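Local coordinates for malonyl CoA-acyl carrier protein transacylase (Bartonella henselae, PDB 3QAT), which catalyses the transfer of the malonyl group from malonyl-CoA to acyl carrier protein, supplying malonyl-ACP for fatty acid biosynthesis, at residues A[95-100]-A[261-266]; A[120-125]-A[216-221]; A[136-141]-A[204-209]. One frame throughout, in Å; residues are numbered along the deposited sequence.

Contact 1 of 3, residues A[95-100]-A[261-266]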
ATOM      1  N   ALA A  95      -3.846   0.066  -8.775  1.00  8.33           N
ATOM      2  CA  ALA A  95      -4.183  -0.463  -7.473  1.00  7.43           C
ATOM      3  C   ALA A  95      -2.976  -0.268  -6.569  1.00  8.11           C
ATOM      4  O   ALA A  95      -1.854  -0.172  -7.053  1.00  8.50           O
ATOM      5  CB  ALA A  95      -4.514  -1.964  -7.567  1.00  8.01           C
ATOM      6  N   GLY A  96      -3.205  -0.197  -5.265  1.00  6.57           N
ATOM      7  CA  GLY A  96      -2.038  -0.086  -4.369  1.00  6.63           C
ATOM      8  C   GLY A  96      -2.342  -0.697  -3.028  1.00  6.64           C
ATOM      9  O   GLY A  96      -3.505  -0.799  -2.618  1.00  7.07           O
ATOM     10  N   HIS A  97      -1.276  -1.117  -2.349  1.00  6.31           N
ATOM     11  CA  HIS A  97      -1.452  -1.815  -1.089  1.00  7.04           C
ATOM     12  C   HIS A  97      -1.552  -0.794   0.057  1.00  8.13           C
ATOM     13  O   HIS A  97      -0.552  -0.232   0.486  1.00  7.27           O
ATOM     14  CB  HIS A  97      -0.305  -2.818  -0.905  1.00  6.92           C
ATOM     15  CG  HIS A  97      -0.622  -3.921   0.049  1.00  6.60           C
ATOM     16  ND1 HIS A  97      -0.687  -3.723   1.409  1.00  9.21           N
ATOM     17  CD2 HIS A  97      -0.829  -5.247  -0.156  1.00  6.71           C
ATOM     18  CE1 HIS A  97      -0.961  -4.878   2.005  1.00 10.04           C
ATOM     19  NE2 HIS A  97      -1.051  -5.816   1.078  1.00  8.41           N
ATOM     20  N   SER A  98      -2.778  -0.561   0.534  1.00  7.96           N
ATOM     21  CA  SER A  98      -3.069   0.322   1.667  1.00  8.89           C
ATOM     22  C   SER A  98      -2.631   1.777   1.423  1.00  8.36           C
ATOM     23  O   SER A  98      -3.356   2.511   0.750  1.00  8.15           O
ATOM     24  CB  SER A  98      -2.538  -0.309   2.979  1.00  8.78           C
ATOM     25  OG  SER A  98      -3.005   0.437   4.089  1.00  9.79           O
ATOM     26  N   LEU A  99      -1.469   2.223   1.913  1.00  7.15           N
ATOM     27  CA  LEU A  99      -1.048   3.580   1.583  1.00  7.08           C
ATOM     28  C   LEU A  99      -0.904   3.718   0.046  1.00  5.79           C
ATOM     29  O   LEU A  99      -1.076   4.796  -0.522  1.00  6.38           O
ATOM     30  CB  LEU A  99       0.265   3.938   2.297  1.00  6.71           C
ATOM     31  CG  LEU A  99       1.554   3.362   1.704  1.00  7.49           C
ATOM     32  CD1 LEU A  99       2.177   4.189   0.590  1.00  7.96           C
ATOM     33  CD2 LEU A  99       2.577   3.194   2.849  1.00  8.12           C
ATOM     34  N   GLY A 100      -0.564   2.608  -0.614  1.00  6.34           N
ATOM     35  CA  GLY A 100      -0.389   2.600  -2.068  1.00  6.21           C
ATOM     36  C   GLY A 100      -1.655   2.982  -2.848  1.00  7.11           C
ATOM     37  O   GLY A 100      -1.549   3.360  -4.004  1.00  7.24           O
ATOM     38  N   VAL A 261      -7.256  -5.751   3.642  1.00 10.31           N
ATOM     39  CA  VAL A 261      -6.682  -5.430   2.334  1.00  9.37           C
ATOM     40  C   VAL A 261      -6.775  -6.701   1.480  1.00  8.62           C
ATOM     41  O   VAL A 261      -6.089  -7.692   1.750  1.00  8.54           O
ATOM     42  CB  VAL A 261      -5.202  -5.000   2.454  1.00  8.65           C
ATOM     43  CG1 VAL A 261      -4.614  -4.754   1.056  1.00  9.42           C
ATOM     44  CG2 VAL A 261      -5.121  -3.716   3.298  1.00 10.25           C
ATOM     45  N   ARG A 262      -7.636  -6.675   0.466  1.00  9.04           N
ATOM     46  CA  ARG A 262      -7.965  -7.890  -0.314  1.00  8.91           C
ATOM     47  C   ARG A 262      -6.986  -8.013  -1.502  1.00  9.43           C
ATOM     48  O   ARG A 262      -7.384  -7.940  -2.681  1.00  9.98           O
ATOM     49  CB  ARG A 262      -9.427  -7.824  -0.782  1.00  9.31           C
ATOM     50  CG  ARG A 262     -10.402  -7.888   0.394  1.00 11.44           C
ATOM     51  CD  ARG A 262     -11.807  -7.567  -0.061  1.00 11.85           C
ATOM     52  NE  ARG A 262     -12.367  -8.650  -0.880  1.00 12.79           N
ATOM     53  CZ  ARG A 262     -13.600  -8.610  -1.390  1.00 13.49           C
ATOM     54  NH1 ARG A 262     -14.369  -7.543  -1.202  1.00 16.34           N
ATOM     55  NH2 ARG A 262     -14.068  -9.636  -2.093  1.00 15.07           N
ATOM     56  N   TRP A 263      -5.694  -8.183  -1.194  1.00  8.70           N
ATOM     57  CA  TRP A 263      -4.674  -8.082  -2.246  1.00  8.39           C
ATOM     58  C   TRP A 263      -4.667  -9.295  -3.185  1.00  8.98           C
ATOM     59  O   TRP A 263      -4.571  -9.139  -4.414  1.00  9.94           O
ATOM     60  CB  TRP A 263      -3.230  -7.816  -1.687  1.00  8.73           C
ATOM     61  CG  TRP A 263      -2.319  -7.359  -2.809  1.00  7.86           C
ATOM     62  CD1 TRP A 263      -1.297  -8.073  -3.392  1.00  8.76           C
ATOM     63  CD2 TRP A 263      -2.394  -6.113  -3.515  1.00  7.44           C
ATOM     64  NE1 TRP A 263      -0.714  -7.323  -4.403  1.00  8.84           N
ATOM     65  CE2 TRP A 263      -1.374  -6.119  -4.500  1.00  7.91           C
ATOM     66  CE3 TRP A 263      -3.235  -4.987  -3.404  1.00  8.20           C
ATOM     67  CZ2 TRP A 263      -1.174  -5.041  -5.395  1.00  7.14           C
ATOM     68  CZ3 TRP A 263      -3.031  -3.907  -4.276  1.00  8.33           C
ATOM     69  CH2 TRP A 263      -2.005  -3.938  -5.251  1.00  7.95           C
ATOM     70  N   ARG A 264      -4.765 -10.489  -2.615  1.00  9.29           N
ATOM     71  CA  ARG A 264      -4.863 -11.713  -3.410  1.00  9.72           C
ATOM     72  C   ARG A 264      -5.979 -11.583  -4.461  1.00 10.71           C
ATOM     73  O   ARG A 264      -5.759 -11.801  -5.652  1.00  9.89           O
ATOM     74  CB  ARG A 264      -5.128 -12.925  -2.494  1.00 10.77           C
ATOM     75  CG  ARG A 264      -5.336 -14.239  -3.296  1.00 13.47           C
ATOM     76  CD  ARG A 264      -5.819 -15.381  -2.419  1.00 15.69           C
ATOM     77  NE  ARG A 264      -7.073 -15.094  -1.701  1.00 19.38           N
ATOM     78  CZ  ARG A 264      -8.302 -15.301  -2.175  1.00 22.45           C
ATOM     79  NH1 ARG A 264      -8.486 -15.786  -3.394  1.00 20.96           N
ATOM     80  NH2 ARG A 264      -9.362 -15.001  -1.423  1.00 23.21           N
ATOM     81  N   GLU A 265      -7.176 -11.208  -3.997  1.00 10.45           N
ATOM     82  CA  GLU A 265      -8.329 -11.094  -4.898  1.00 11.04           C
ATOM     83  C   GLU A 265      -8.131 -10.006  -5.941  1.00 10.49           C
ATOM     84  O   GLU A 265      -8.594 -10.134  -7.080  1.00 11.80           O
ATOM     85  CB  GLU A 265      -9.584 -10.811  -4.081  1.00 11.37           C
ATOM     86  CG  GLU A 265     -10.113 -12.051  -3.305  1.00 12.40           C
ATOM     87  CD  GLU A 265     -11.131 -11.659  -2.244  1.00 16.70           C
ATOM     88  OE1 GLU A 265     -10.769 -10.982  -1.241  1.00 13.92           O
ATOM     89  OE2 GLU A 265     -12.314 -12.034  -2.415  1.00 16.74           O
ATOM     90  N   THR A 266      -7.411  -8.944  -5.554  1.00 10.35           N
ATOM     91  CA  THR A 266      -7.097  -7.868  -6.473  1.00 10.05           C
ATOM     92  C   THR A 266      -6.253  -8.364  -7.640  1.00 10.56           C
ATOM     93  O   THR A 266      -6.571  -8.097  -8.784  1.00 10.82           O
ATOM     94  CB  THR A 266      -6.397  -6.703  -5.723  1.00  8.67           C
ATOM     95  OG1 THR A 266      -7.333  -6.126  -4.803  1.00  9.24           O
ATOM     96  CG2 THR A 266      -5.950  -5.620  -6.696  1.00  9.72           C
TER
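Ala95, near the end of strand 93-96, turns its CB toward helix 263-272, where Ala95 CB lies 3.9 Å from Trp263 CH2. Thr266 CG2 is almost as near. At Gly96 the backbone itself is the contact surface: its carbonyl carbon lies 3.5 Å from Trp263 CZ3. His97 then bridges both elements of the second segment. Its CG is anti to the backbone N (chi1 -158°), and the imidazole reaches Val261 and Trp263. Val261 CG1 sits over the centre of one ring face, a CH-pi contact of 3.8 Å to the centroid and 13° off the normal. At the edge of the same ring, His97 CD2 approaches Trp263 CG at 3.7 Å, above an indole face whose opposite side carries Thr266 CG2. The imidazole and the five-membered ring of Trp263 meet obliquely. The imidazole NE2 is hydrogen-bonded to Asn168. Ser98 makes a lighter contact, CB to Val261 CG2 at 4.3 Å, while its OG bonds to Arg123 and His207. The positive phi of Ser98 (61°) is the strained backbone of a tight strand-to-helix turn, closed as a type II' turn by Gly100 N to His97 O. Together with the Gly96-Ser98-Gly100 spacing, this fits the GxSxG nucleophile elbow of malonyl-CoA:ACP transacylases, in which Ser98 would probably be the acylated serine.

Contact 2 of 3, residues A[120-125]-A[216-221]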
ATOM      1  N   LEU A 120      -1.431  11.577   3.420  1.00  6.97           N
ATOM      2  CA  LEU A 120      -0.681  10.432   3.964  1.00  7.07           C
ATOM      3  C   LEU A 120      -0.009  10.730   5.294  1.00  6.88           C
ATOM      4  O   LEU A 120       0.079   9.865   6.156  1.00  7.47           O
ATOM      5  CB  LEU A 120       0.320   9.873   2.938  1.00  6.87           C
ATOM      6  CG  LEU A 120      -0.401   9.172   1.779  1.00  6.71           C
ATOM      7  CD1 LEU A 120       0.645   8.841   0.741  1.00  6.91           C
ATOM      8  CD2 LEU A 120      -1.121   7.904   2.274  1.00  7.85           C
ATOM      9  N   ARG A 121       0.400  11.983   5.490  1.00  7.10           N
ATOM     10  CA  ARG A 121       0.893  12.401   6.791  1.00  6.55           C
ATOM     11  C   ARG A 121      -0.239  12.371   7.852  1.00  7.22           C
ATOM     12  O   ARG A 121      -0.050  11.871   8.953  1.00  8.39           O
ATOM     13  CB  ARG A 121       1.579  13.772   6.664  1.00  7.44           C
ATOM     14  CG  ARG A 121       1.932  14.468   7.976  1.00  6.70           C
ATOM     15  CD  ARG A 121       2.791  13.637   8.928  1.00  9.05           C
ATOM     16  NE  ARG A 121       4.046  13.126   8.342  1.00  8.52           N
ATOM     17  CZ  ARG A 121       5.172  13.835   8.218  1.00 10.06           C
ATOM     18  NH1 ARG A 121       5.217  15.139   8.500  1.00 10.42           N
ATOM     19  NH2 ARG A 121       6.266  13.221   7.764  1.00 10.72           N
ATOM     20  N   ILE A 122      -1.422  12.854   7.468  1.00  7.24           N
ATOM     21  CA  ILE A 122      -2.600  12.790   8.362  1.00  8.29           C
ATOM     22  C   ILE A 122      -2.912  11.323   8.671  1.00  8.06           C
ATOM     23  O   ILE A 122      -3.193  10.961   9.836  1.00  8.85           O
ATOM     24  CB  ILE A 122      -3.807  13.514   7.707  1.00  9.20           C
ATOM     25  CG1 ILE A 122      -3.566  15.027   7.775  1.00 10.32           C
ATOM     26  CG2 ILE A 122      -5.125  13.124   8.428  1.00  9.10           C
ATOM     27  CD1 ILE A 122      -4.489  15.818   6.807  1.00 11.51           C
ATOM     28  N   ARG A 123      -2.830  10.474   7.647  1.00  8.11           N
ATOM     29  CA  ARG A 123      -3.173   9.070   7.817  1.00  8.25           C
ATOM     30  C   ARG A 123      -2.189   8.385   8.781  1.00  8.49           C
ATOM     31  O   ARG A 123      -2.597   7.694   9.722  1.00  9.11           O
ATOM     32  CB  ARG A 123      -3.142   8.385   6.441  1.00  7.49           C
ATOM     33  CG  ARG A 123      -3.801   7.008   6.410  1.00  8.66           C
ATOM     34  CD  ARG A 123      -3.954   6.557   4.949  1.00  7.20           C
ATOM     35  NE  ARG A 123      -4.571   5.216   4.796  1.00  8.44           N
ATOM     36  CZ  ARG A 123      -3.880   4.066   4.789  1.00  9.39           C
ATOM     37  NH1 ARG A 123      -2.546   4.049   4.998  1.00  8.17           N
ATOM     38  NH2 ARG A 123      -4.516   2.904   4.609  1.00  9.23           N
ATOM     39  N   GLY A 124      -0.896   8.613   8.552  1.00  8.29           N
ATOM     40  CA  GLY A 124       0.157   8.010   9.394  1.00  9.13           C
ATOM     41  C   GLY A 124       0.065   8.522  10.826  1.00 10.29           C
ATOM     42  O   GLY A 124       0.130   7.744  11.765  1.00 11.22           O
ATOM     43  N   ASN A 125      -0.110   9.832  10.987  1.00 10.32           N
ATOM     44  CA  ASN A 125      -0.252  10.398  12.334  1.00 11.39           C
ATOM     45  C   ASN A 125      -1.449   9.777  13.069  1.00 12.15           C
ATOM     46  O   ASN A 125      -1.343   9.413  14.275  1.00 13.69           O
ATOM     47  CB  ASN A 125      -0.415  11.920  12.285  1.00 11.17           C
ATOM     48  CG  ASN A 125       0.903  12.678  12.103  1.00 11.96           C
ATOM     49  OD1 ASN A 125       1.988  12.148  12.336  1.00 14.36           O
ATOM     50  ND2 ASN A 125       0.796  13.932  11.699  1.00 13.29           N
ATOM     51  N   ASN A 216     -12.036   7.929  11.173  1.00 15.00           N
ATOM     52  CA  ASN A 216     -12.735   9.200  11.355  1.00 16.31           C
ATOM     53  C   ASN A 216     -11.871  10.394  10.912  1.00 16.09           C
ATOM     54  O   ASN A 216     -12.370  11.320  10.255  1.00 16.39           O
ATOM     55  CB  ASN A 216     -13.156   9.364  12.810  1.00 17.24           C
ATOM     56  CG  ASN A 216     -14.133   8.297  13.258  1.00 19.27           C
ATOM     57  OD1 ASN A 216     -14.773   7.625  12.439  1.00 22.47           O
ATOM     58  ND2 ASN A 216     -14.271   8.145  14.580  1.00 22.89           N
ATOM     59  N   ALA A 217     -10.581  10.367  11.269  1.00 14.92           N
ATOM     60  CA  ALA A 217      -9.640  11.408  10.840  1.00 14.64           C
ATOM     61  C   ALA A 217      -9.530  11.479   9.307  1.00 14.09           C
ATOM     62  O   ALA A 217      -9.498  12.575   8.716  1.00 13.02           O
ATOM     63  CB  ALA A 217      -8.250  11.225  11.498  1.00 14.18           C
ATOM     64  N   MET A 218      -9.507  10.319   8.658  1.00 13.00           N
ATOM     65  CA  MET A 218      -9.414  10.309   7.192  1.00 12.21           C
ATOM     66  C   MET A 218     -10.701  10.788   6.527  1.00 13.25           C
ATOM     67  O   MET A 218     -10.655  11.440   5.482  1.00 13.31           O
ATOM     68  CB  MET A 218      -9.019   8.935   6.645  1.00 12.77           C
ATOM     69  CG  MET A 218      -7.564   8.522   6.945  1.00 13.41           C
ATOM     70  SD  MET A 218      -6.349   9.815   6.584  1.00 12.26           S
ATOM     71  CE  MET A 218      -6.569  10.121   4.833  1.00 12.99           C
ATOM     72  N   LYS A 219     -11.843  10.467   7.133  1.00 12.92           N
ATOM     73  CA  LYS A 219     -13.128  10.958   6.637  1.00 14.36           C
ATOM     74  C   LYS A 219     -13.086  12.484   6.592  1.00 13.91           C
ATOM     75  O   LYS A 219     -13.408  13.074   5.567  1.00 13.94           O
ATOM     76  CB  LYS A 219     -14.283  10.455   7.501  1.00 15.37           C
ATOM     77  N   ASN A 220     -12.673  13.117   7.684  1.00 14.33           N
ATOM     78  CA  ASN A 220     -12.652  14.587   7.725  1.00 15.00           C
ATOM     79  C   ASN A 220     -11.645  15.184   6.743  1.00 14.23           C
ATOM     80  O   ASN A 220     -11.927  16.180   6.065  1.00 14.74           O
ATOM     81  CB  ASN A 220     -12.396  15.062   9.146  1.00 16.20           C
ATOM     82  CG  ASN A 220     -13.618  14.883  10.036  1.00 19.78           C
ATOM     83  OD1 ASN A 220     -14.749  14.839   9.545  1.00 24.22           O
ATOM     84  ND2 ASN A 220     -13.394  14.747  11.340  1.00 22.29           N
ATOM     85  N   ALA A 221     -10.474  14.553   6.621  1.00 13.40           N
ATOM     86  CA  ALA A 221      -9.479  15.061   5.687  1.00 12.63           C
ATOM     87  C   ALA A 221      -9.907  14.910   4.234  1.00 13.28           C
ATOM     88  O   ALA A 221      -9.679  15.802   3.414  1.00 14.42           O
ATOM     89  CB  ALA A 221      -8.108  14.382   5.922  1.00 12.07           C
TER
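Ile122 and Arg123 on one helix meet Met218 and Ala221 on the other through apolar packing. The short helical segments run nearly antiparallel, at 162°, with axes 9.5 Å apart at closest approach, and the nearest CA pair is Arg123 and Met218. Sulfur contacts come first. Met218 has CG anti to its carbonyl carbon (chi1 -70°), and the bend at chi2 (-47°) brings SD against the base of Arg123, at 3.5 Å from both CA and CB. The two side chains cross at about a right angle, and the thioether meets the aliphatic root of the arginine, with CG of Arg123 also alongside SD at 3.8 Å. From the neighbouring position, Ile122 CG2 reaches the same sulfur at 4.0 Å. Aliphatic contacts make up the second group: both Ile122 CD1 and CG2 bear on Ala221 CB, CD1 at 4.0 Å, at the more exposed side of the interface. The small side chain of Ala221 thus receives two branches of one isoleucine. Polar interactions lie beyond this packing. The extended Arg123 chain reaches with its guanidinium to Gln256, Gln66 and the Ser98 hydroxyl, so the arginine packs by its stem and bonds by its end, consistent with a part in the active site. The contact joins helix 113-129 to helix 212-224. Tyr102 of helix 100-107 touches both Arg123 and Met218, Leu119 extends the packing against Met218 and Ala221, and helix 62-82 lies against Leu120.

Contact 3 of 3, residues A[136-141]-A[204-209]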
ATOM      1  N   GLY A 136      -2.360  -2.937  20.943  1.00 17.61           N
ATOM      2  CA  GLY A 136      -2.566  -3.669  19.695  1.00 15.29           C
ATOM      3  C   GLY A 136      -1.366  -4.494  19.329  1.00 14.27           C
ATOM      4  O   GLY A 136      -0.268  -4.306  19.861  1.00 15.40           O
ATOM      5  N   SER A 137      -1.565  -5.415  18.395  1.00 12.16           N
ATOM      6  CA  SER A 137      -0.449  -6.116  17.750  1.00 11.67           C
ATOM      7  C   SER A 137      -0.896  -6.537  16.366  1.00 10.28           C
ATOM      8  O   SER A 137      -2.093  -6.482  16.028  1.00 10.75           O
ATOM      9  CB  SER A 137      -0.076  -7.403  18.519  1.00 12.06           C
ATOM     10  OG  SER A 137       0.399  -7.141  19.843  1.00 13.91           O
ATOM     11  N   MET A 138       0.068  -7.013  15.577  1.00 10.19           N
ATOM     12  CA  MET A 138      -0.209  -7.723  14.311  1.00  9.81           C
ATOM     13  C   MET A 138       0.572  -9.023  14.309  1.00  9.75           C
ATOM     14  O   MET A 138       1.400  -9.244  15.191  1.00 10.06           O
ATOM     15  CB  MET A 138       0.172  -6.883  13.061  1.00  9.17           C
ATOM     16  CG  MET A 138      -0.635  -5.632  12.970  1.00 10.60           C
ATOM     17  SD  MET A 138      -0.282  -4.747  11.434  1.00 13.73           S
ATOM     18  CE  MET A 138      -1.547  -5.436  10.387  1.00 10.51           C
ATOM     19  N   ALA A 139       0.282  -9.912  13.354  1.00  9.57           N
ATOM     20  CA  ALA A 139       1.094 -11.102  13.172  1.00  9.71           C
ATOM     21  C   ALA A 139       1.108 -11.517  11.728  1.00  9.70           C
ATOM     22  O   ALA A 139       0.108 -11.345  11.015  1.00  9.67           O
ATOM     23  CB  ALA A 139       0.589 -12.274  14.050  1.00  8.78           C
ATOM     24  N   ALA A 140       2.248 -12.042  11.288  1.00  9.30           N
ATOM     25  CA  ALA A 140       2.390 -12.490   9.917  1.00  9.58           C
ATOM     26  C   ALA A 140       2.320 -14.004   9.896  1.00  9.42           C
ATOM     27  O   ALA A 140       3.148 -14.677  10.519  1.00 10.54           O
ATOM     28  CB  ALA A 140       3.756 -12.023   9.345  1.00  9.86           C
ATOM     29  N   LEU A 141       1.338 -14.526   9.163  1.00  9.54           N
ATOM     30  CA  LEU A 141       1.146 -15.978   9.050  1.00  9.99           C
ATOM     31  C   LEU A 141       1.419 -16.438   7.623  1.00 10.94           C
ATOM     32  O   LEU A 141       1.126 -15.727   6.650  1.00 10.76           O
ATOM     33  CB  LEU A 141      -0.299 -16.360   9.412  1.00  9.83           C
ATOM     34  CG  LEU A 141      -0.870 -15.767  10.692  1.00 10.81           C
ATOM     35  CD1 LEU A 141      -2.360 -16.207  10.839  1.00 10.74           C
ATOM     36  CD2 LEU A 141      -0.026 -16.078  11.952  1.00 10.72           C
ATOM     37  N   ALA A 204       1.131  -1.058  15.628  1.00 14.97           N
ATOM     38  CA  ALA A 204      -0.230  -0.562  15.622  1.00 15.04           C
ATOM     39  C   ALA A 204      -1.129  -1.623  14.988  1.00 14.08           C
ATOM     40  O   ALA A 204      -0.669  -2.343  14.073  1.00 14.48           O
ATOM     41  CB  ALA A 204      -0.321   0.756  14.814  1.00 16.09           C
ATOM     42  N   PRO A 205      -2.379  -1.740  15.456  1.00 14.16           N
ATOM     43  CA  PRO A 205      -3.233  -2.785  14.917  1.00 13.15           C
ATOM     44  C   PRO A 205      -3.897  -2.319  13.616  1.00 12.34           C
ATOM     45  O   PRO A 205      -5.113  -2.131  13.576  1.00 13.86           O
ATOM     46  CB  PRO A 205      -4.274  -2.995  16.026  1.00 13.99           C
ATOM     47  CG  PRO A 205      -4.402  -1.642  16.642  1.00 14.62           C
ATOM     48  CD  PRO A 205      -3.005  -1.081  16.628  1.00 15.05           C
ATOM     49  N   PHE A 206      -3.094  -2.169  12.561  1.00 12.05           N
ATOM     50  CA  PHE A 206      -3.614  -1.684  11.264  1.00 10.48           C
ATOM     51  C   PHE A 206      -4.701  -2.629  10.748  1.00 11.09           C
ATOM     52  O   PHE A 206      -4.664  -3.864  10.966  1.00 10.17           O
ATOM     53  CB  PHE A 206      -2.479  -1.624  10.203  1.00 10.17           C
ATOM     54  CG  PHE A 206      -1.352  -0.663  10.526  1.00 12.12           C
ATOM     55  CD1 PHE A 206      -1.515   0.702  10.326  1.00 16.97           C
ATOM     56  CD2 PHE A 206      -0.124  -1.134  10.961  1.00 14.70           C
ATOM     57  CE1 PHE A 206      -0.476   1.595  10.595  1.00 15.56           C
ATOM     58  CE2 PHE A 206       0.936  -0.245  11.233  1.00 17.43           C
ATOM     59  CZ  PHE A 206       0.753   1.113  11.053  1.00 15.70           C
ATOM     60  N   HIS A 207      -5.674  -2.053  10.047  1.00 11.13           N
ATOM     61  CA  HIS A 207      -6.723  -2.863   9.379  1.00 11.34           C
ATOM     62  C   HIS A 207      -7.482  -3.744  10.341  1.00 13.61           C
ATOM     63  O   HIS A 207      -7.781  -4.905  10.041  1.00 13.89           O
ATOM     64  CB  HIS A 207      -6.128  -3.653   8.190  1.00 11.12           C
ATOM     65  CG  HIS A 207      -5.515  -2.732   7.199  1.00 10.76           C
ATOM     66  ND1 HIS A 207      -6.274  -1.836   6.478  1.00 12.97           N
ATOM     67  CD2 HIS A 207      -4.219  -2.460   6.911  1.00 11.28           C
ATOM     68  CE1 HIS A 207      -5.471  -1.065   5.764  1.00 11.14           C
ATOM     69  NE2 HIS A 207      -4.220  -1.415   6.017  1.00 12.81           N
ATOM     70  N   SER A 208      -7.769  -3.161  11.501  1.00 14.04           N
ATOM     71  CA  SER A 208      -8.668  -3.764  12.466  1.00 15.09           C
ATOM     72  C   SER A 208      -9.641  -2.697  12.931  1.00 15.65           C
ATOM     73  O   SER A 208      -9.442  -1.508  12.661  1.00 15.44           O
ATOM     74  CB  SER A 208      -7.918  -4.325  13.670  1.00 15.43           C
ATOM     75  OG  SER A 208      -7.489  -3.295  14.545  1.00 17.87           O
ATOM     76  N   ALA A 209     -10.682  -3.126  13.649  1.00 15.76           N
ATOM     77  CA  ALA A 209     -11.686  -2.168  14.139  1.00 16.71           C
ATOM     78  C   ALA A 209     -11.080  -1.155  15.114  1.00 16.90           C
ATOM     79  O   ALA A 209     -11.646  -0.067  15.321  1.00 17.23           O
ATOM     80  CB  ALA A 209     -12.857  -2.910  14.779  1.00 17.49           C
TER
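A Met-aromatic contact between Met138 and Phe206 ties the start of strand 136-142, in the mixed sheet, to the loop between strand 196-200 and helix 212-224, a loop that also carries His207 of the probable acyltransferase active site. In Met138 the sulfur is anti to CA (chi2 -175°), and it arrives at the edge of the phenyl ring, in its plane: Met138 SD is 3.6 Å from CD2 of Phe206 and 88° off the normal as seen from the centroid. The two side chains cross at about a right angle. Beyond the sulfur the chain bends, chi3 being 92°, and the methyl CE of Met138 turns to the Phe206 backbone, 3.5 Å from its O. Nearer the root, Met138 CG lies 3.5 Å from Ala204 O, so one thioether chain spans two carbonyls of the loop. One face of the phenyl ring is met by Ala204 CB. Toward the start of the strand, Gly136 CA rests against the pyrrolidine of Pro205 at 4.0 Å from CD, where backbone and proline ring pack directly. The loop is also braced internally: Ser208 OG donates to Pro205 O at 2.8 Å, and Pro205 is the centre of an inverse gamma turn. Strand 136-142 lies between strands 196-200 and 172-176. Strand 172-176 adds Val174 against Met138 and Ser176 to the Phe206 carbonyl, while helix 179-191 packs on Ser137 and Ala139.

Overall arrangement
From the N terminus the chain first meets 95-100, at the end of strand 93-96 in the parallel sheet; it returns to this turn only at 261-266, so contact 1 closes the longest loop. Within that loop, contact 2 joins helix 113-129 to helix 212-224, and within the loop of contact 2 lies contact 3, from strand 136-142 to the loop at 204-209. The three therefore nest without crossing. They tie together the parallel sheet, helices 113-129 and 212-224, and the mixed sheet. Side chains from the three contacts, Ser98, Arg123 and His207, meet at the Ser98 hydroxyl.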